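Local coordinates for ripening-associated protein (Musa acuminata, PDB 4PIT), which binds mannose-containing glycans as a jacalin-related lectin, here in an engineered form that separates antiviral activity from mitogenicity, at the alpha-D-mannopyranose site. Coordinates in Å, arbitrary orientation; residue numbers count along the deposited sequence, not the author numbering.

Contact 1: the alpha-D-mannopyranose site. Residues 14-15, 84-86, 88, 129-131, 133. With MAN (alpha-D-mannopyranose), chain B; MAN (alpha-D-mannopyranose), chain C.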
loop_
_atom_site.group_PDB
_atom_site.type_symbol
_atom_site.label_atom_id
_atom_site.label_comp_id
_atom_site.label_asym_id
_atom_site.label_seq_id
_atom_site.Cartn_x
_atom_site.Cartn_y
_atom_site.Cartn_z
ATOM N N GLY A 14 -20.015 -1.220 0.639
ATOM C CA GLY A 14 -21.238 -0.456 0.494
ATOM C C GLY A 14 -21.076 0.711 -0.461
ATOM O O GLY A 14 -20.026 0.854 -1.106
ATOM N N GLY A 15 -22.121 1.524 -0.573
ATOM C CA GLY A 15 -22.114 2.657 -1.489
ATOM C C GLY A 15 -22.035 2.253 -2.946
ATOM O O GLY A 15 -22.307 1.098 -3.302
ATOM N N THR A 84 -22.389 3.169 12.110
ATOM C CA THR A 84 -23.803 3.105 11.725
ATOM C C THR A 84 -24.122 1.827 10.891
ATOM O O THR A 84 -24.871 1.910 9.929
ATOM C CB THR A 84 -24.261 4.389 10.992
ATOM O OG1 THR A 84 -23.655 4.504 9.694
ATOM C CG2 THR A 84 -24.065 5.642 11.821
ATOM N N GLY A 85 -23.505 0.690 11.225
ATOM C CA GLY A 85 -23.771 -0.561 10.516
ATOM C C GLY A 85 -23.109 -0.676 9.160
ATOM O O GLY A 85 -23.459 -1.537 8.341
ATOM N N ALA A 86 -22.133 0.202 8.914
ATOM C CA ALA A 86 -21.401 0.193 7.659
ATOM C C ALA A 86 -19.904 0.126 7.933
ATOM O O ALA A 86 -19.457 0.403 9.050
ATOM C CB ALA A 86 -21.745 1.429 6.834
ATOM N N VAL A 88 -16.592 1.787 6.715
ATOM C CA VAL A 88 -16.219 2.986 5.943
ATOM C C VAL A 88 -14.875 3.480 6.385
ATOM O O VAL A 88 -14.275 2.933 7.311
ATOM C CB VAL A 88 -17.291 4.105 6.212
ATOM C CG1 VAL A 88 -18.697 3.670 5.759
ATOM C CG2 VAL A 88 -17.296 4.512 7.691
ATOM N N GLY A 129 -21.131 6.644 -0.500
ATOM C CA GLY A 129 -22.588 6.700 -0.324
ATOM C C GLY A 129 -22.863 7.944 0.487
ATOM O O GLY A 129 -22.551 9.054 0.052
ATOM N N LYS A 130 -23.377 7.767 1.711
ATOM C CA LYS A 130 -23.518 8.893 2.629
ATOM C C LYS A 130 -22.129 9.257 3.133
ATOM O O LYS A 130 -21.867 10.417 3.423
ATOM C CB LYS A 130 -24.448 8.545 3.804
ATOM C CG LYS A 130 -24.743 9.726 4.709
ATOM C CD LYS A 130 -25.796 9.339 5.730
ATOM C CE LYS A 130 -25.994 10.413 6.770
ATOM N NZ LYS A 130 -26.643 11.618 6.195
ATOM N N PHE A 131 -21.246 8.249 3.252
ATOM C CA PHE A 131 -19.873 8.456 3.711
ATOM C C PHE A 131 -18.894 7.897 2.686
ATOM O O PHE A 131 -19.288 7.504 1.580
ATOM C CB PHE A 131 -19.626 7.845 5.114
ATOM C CG PHE A 131 -20.707 8.179 6.124
ATOM C CD1 PHE A 131 -20.978 9.497 6.455
ATOM C CD2 PHE A 131 -21.473 7.167 6.713
ATOM C CE1 PHE A 131 -21.950 9.814 7.412
ATOM C CE2 PHE A 131 -22.473 7.485 7.648
ATOM C CZ PHE A 131 -22.737 8.808 7.951
ATOM N N ASP A 133 -17.088 5.063 1.709
ATOM C CA ASP A 133 -17.015 3.653 2.020
ATOM C C ASP A 133 -15.642 3.073 1.792
ATOM O O ASP A 133 -15.187 2.233 2.589
ATOM C CB ASP A 133 -18.015 2.864 1.157
ATOM C CG ASP A 133 -19.444 3.223 1.474
ATOM O OD1 ASP A 133 -19.876 4.328 1.080
ATOM O OD2 ASP A 133 -20.104 2.442 2.222
HETATM C C1 MAN B . -25.316 4.628 6.240
HETATM C C2 MAN B . -26.436 4.956 5.240
HETATM C C3 MAN B . -27.748 4.478 5.852
HETATM C C4 MAN B . -27.695 2.984 6.183
HETATM C C5 MAN B . -26.433 2.594 6.966
HETATM C C6 MAN B . -26.162 1.106 6.933
HETATM O O1 MAN B . -25.523 5.260 7.511
HETATM O O2 MAN B . -26.236 4.233 4.014
HETATM O O3 MAN B . -28.817 4.739 4.952
HETATM O O4 MAN B . -28.843 2.640 6.956
HETATM O O5 MAN B . -25.252 3.216 6.419
HETATM O O6 MAN B . -25.879 0.669 5.605
HETATM C C1 MAN C . -25.663 4.928 2.878
HETATM C C2 MAN C . -25.728 4.001 1.650
HETATM C C3 MAN C . -24.820 2.787 1.849
HETATM C C4 MAN C . -23.397 3.209 2.199
HETATM C C5 MAN C . -23.417 4.167 3.387
HETATM C C6 MAN C . -22.064 4.747 3.732
HETATM O O2 MAN C . -25.318 4.739 0.500
HETATM O O3 MAN C . -24.787 1.931 0.710
HETATM O O4 MAN C . -22.657 2.051 2.560
HETATM O O5 MAN C . -24.289 5.282 3.115
HETATM O O6 MAN C . -21.557 5.530 2.644
#
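O6, the primary hydroxyl of the chain C mannose, is the best-held polar atom, gripped by three hydrogen bonds and a weak fourth. The amide N of Phe131 donates to this O6 at 2.8 Å, nearly straight at 163°. The same O6 of the chain C mannose donates a hydrogen bond to carboxylate oxygen OD1 of Asp133 at 2.6 Å, reaching it from 26° out of the carboxylate plane. Lys130 N, 3.0 Å from O6 of the chain C mannose, shares its N-H between O6 and O5, and the weak bond runs to Phe131 O. With CG beside its backbone N (chi1 -65°), Asp133 brings both oxygens to one sugar: hydroxyl O4 of the chain C mannose meets the syn lone pair of Asp133 OD2 at 2.6 Å. Two backbone amides extend the grip on the chain C mannose, Lys130 N to its ring oxygen O5 at 3.0 Å and Gly15 N to its hydroxyl O3, also at 3.0 Å. Recognition therefore reads O3, O4, O5 and O6, mainly with main-chain groups and one carboxylate. Apolar contacts are thin: Phe131 brings the rim atom CD2 to C6 of this mannose at 3.9 Å, while Lys130 lays its CG over one face of the Phe131 ring, toward its rim. C1 of the chain C sugar is linked to O2 of the chain B mannose, a poorly ordered unit whose O1 pairs with OG1 of the engineered Thr84 at 3.0 Å. In this jacalin-type beta-prism the site gathers at one end: the GXXXD motif 129–133, spanning the loop after strand 120–128 and the start of strand 132–140, supplies most polar contacts, the glycine loop before strand 16–19 flanks it, and the turn between strands 73–83 and 86–89 reaches the second sugar.

Contact 2: the alpha-D-mannopyranose site. Residues 34-36, 38, 59-60, 83, 131. With MAN (alpha-D-mannopyranose), chain D.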
loop_
_atom_site.group_PDB
_atom_site.type_symbol
_atom_site.label_atom_id
_atom_site.label_comp_id
_atom_site.label_asym_id
_atom_site.label_seq_id
_atom_site.Cartn_x
_atom_site.Cartn_y
_atom_site.Cartn_z
ATOM N N GLY A 34 -16.151 14.163 10.020
ATOM C CA GLY A 34 -16.779 14.444 11.298
ATOM C C GLY A 34 -16.421 13.256 12.181
ATOM O O GLY A 34 -15.239 13.032 12.470
ATOM N N ASP A 35 -17.423 12.441 12.552
ATOM C CA ASP A 35 -17.147 11.184 13.248
ATOM C C ASP A 35 -16.313 10.264 12.340
ATOM O O ASP A 35 -15.387 9.609 12.814
ATOM C CB ASP A 35 -18.452 10.465 13.573
ATOM C CG ASP A 35 -19.316 11.107 14.632
ATOM O OD1 ASP A 35 -18.827 12.028 15.311
ATOM O OD2 ASP A 35 -20.463 10.635 14.823
ATOM N N VAL A 36 -16.617 10.267 11.035
ATOM C CA VAL A 36 -15.888 9.445 10.059
ATOM C C VAL A 36 -15.493 10.320 8.875
ATOM O O VAL A 36 -15.667 11.551 8.916
ATOM C CB VAL A 36 -16.724 8.212 9.595
ATOM C CG1 VAL A 36 -17.003 7.262 10.759
ATOM C CG2 VAL A 36 -18.029 8.608 8.873
ATOM N N ASP A 38 -16.525 11.596 5.523
ATOM C CA ASP A 38 -17.741 11.729 4.726
ATOM C C ASP A 38 -17.483 11.663 3.228
ATOM O O ASP A 38 -18.233 11.021 2.500
ATOM C CB ASP A 38 -18.421 13.052 5.049
ATOM C CG ASP A 38 -18.969 13.037 6.448
ATOM O OD1 ASP A 38 -18.176 13.243 7.401
ATOM O OD2 ASP A 38 -20.211 12.836 6.597
ATOM N N GLY A 59 -21.449 15.687 4.211
ATOM C CA GLY A 59 -21.583 16.008 5.613
ATOM C C GLY A 59 -20.181 16.262 6.136
ATOM O O GLY A 59 -19.221 16.285 5.344
ATOM N N GLY A 60 -20.073 16.504 7.431
ATOM C CA GLY A 60 -18.804 16.818 8.080
ATOM C C GLY A 60 -18.317 18.188 7.678
ATOM O O GLY A 60 -19.100 19.018 7.194
ATOM N N TYR A 83 -19.205 1.940 11.459
ATOM C CA TYR A 83 -19.984 3.120 11.833
ATOM C C TYR A 83 -21.372 3.030 11.249
ATOM O O TYR A 83 -21.523 2.809 10.045
ATOM C CB TYR A 83 -19.273 4.403 11.324
ATOM C CG TYR A 83 -19.938 5.702 11.727
ATOM C CD1 TYR A 83 -19.815 6.197 13.027
ATOM C CD2 TYR A 83 -20.610 6.485 10.791
ATOM C CE1 TYR A 83 -20.361 7.432 13.388
ATOM C CE2 TYR A 83 -21.166 7.717 11.143
ATOM C CZ TYR A 83 -21.037 8.183 12.441
ATOM O OH TYR A 83 -21.577 9.404 12.775
ATOM N N PHE A 131 -21.246 8.249 3.252
ATOM C CA PHE A 131 -19.873 8.456 3.711
ATOM C C PHE A 131 -18.894 7.897 2.686
ATOM O O PHE A 131 -19.288 7.504 1.580
ATOM C CB PHE A 131 -19.626 7.845 5.114
ATOM C CG PHE A 131 -20.707 8.179 6.124
ATOM C CD1 PHE A 131 -20.978 9.497 6.455
ATOM C CD2 PHE A 131 -21.473 7.167 6.713
ATOM C CE1 PHE A 131 -21.950 9.814 7.412
ATOM C CE2 PHE A 131 -22.473 7.485 7.648
ATOM C CZ PHE A 131 -22.737 8.808 7.951
HETATM C C1 MAN D . -20.940 14.005 12.704
HETATM C C2 MAN D . -21.061 15.317 11.913
HETATM C C3 MAN D . -21.695 15.064 10.550
HETATM C C4 MAN D . -20.940 13.977 9.796
HETATM C C5 MAN D . -20.818 12.712 10.650
HETATM C C6 MAN D . -19.962 11.633 10.002
HETATM O O1 MAN D . -22.238 13.561 13.087
HETATM O O2 MAN D . -19.772 15.910 11.779
HETATM O O3 MAN D . -21.756 16.250 9.760
HETATM O O4 MAN D . -21.629 13.697 8.584
HETATM O O5 MAN D . -20.224 13.020 11.925
HETATM O O6 MAN D . -18.602 12.035 9.838
#
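A second GXXXD motif of the jacalin family, running from Gly34 to Asp38, binds one modelled mannose. Backbone amides form one class of bond. Asp35 N points almost straight at mannose ring oxygen O5, 2.9 Å away with 175° at the hydrogen, and shares its N-H with mannose O6. Val36 N donates to the primary hydroxyl, mannose O6, at 2.9 Å, and a weak bond returns from O6 to Val36 O. Across the sugar, Gly60 N holds the hydroxyl mannose O3 at 2.9 Å, coming from the loop between strands 49–56 and 61–66. The second class is carboxylate bonding. Asp38, its CG beside the backbone N (chi1 -68°), accepts from two hydroxyls at once: OD2 uses its syn lone pair for mannose O4 at 2.6 Å, whereas mannose O6 meets OD1 at 2.8 Å from above the carboxylate plane, 28° out of it. Asp35 acts differently. Its carboxylate lies alongside the ring oxygen and C1 without bonding to the sugar, and the anti lone pair of OD2 receives the phenol OH of Tyr83 at 2.6 Å, a second-shell bond that probably helps hold the Asp35 side chain and its loop in place. Van der Waals packing centres on C6 of the mannose. Phe131 CE1 touches that carbon at 3.7 Å with the rim of its ring, and Val36 CG2 approaches it at 3.8 Å. The same methyl sits over a Phe131 face, toward the rim, while CG1 of Val36 covers a face of Tyr83. Asp38 OD2 lies in plane at the edge of the Phe131 ring, where ring hydrogens may modestly stabilise its charge.

About 9 Å separates the C-alpha centres of contact 1 and contact 2, and Phe131 belongs to both. Its backbone and one rim of its ring serve contact 1, while the opposite rim lines contact 2, so the aromatic group forms a partition between neighbouring sugars. Strand 73–83 supplies its last residue to contact 2 and leads directly into the turn used by contact 1. Near-equivalent loops thus place two mannose sites at the same end of one chain. The deposited assembly holds two protein copies, hence four such sites; if that pairing persists in solution, it would allow multivalent binding to clustered glycans.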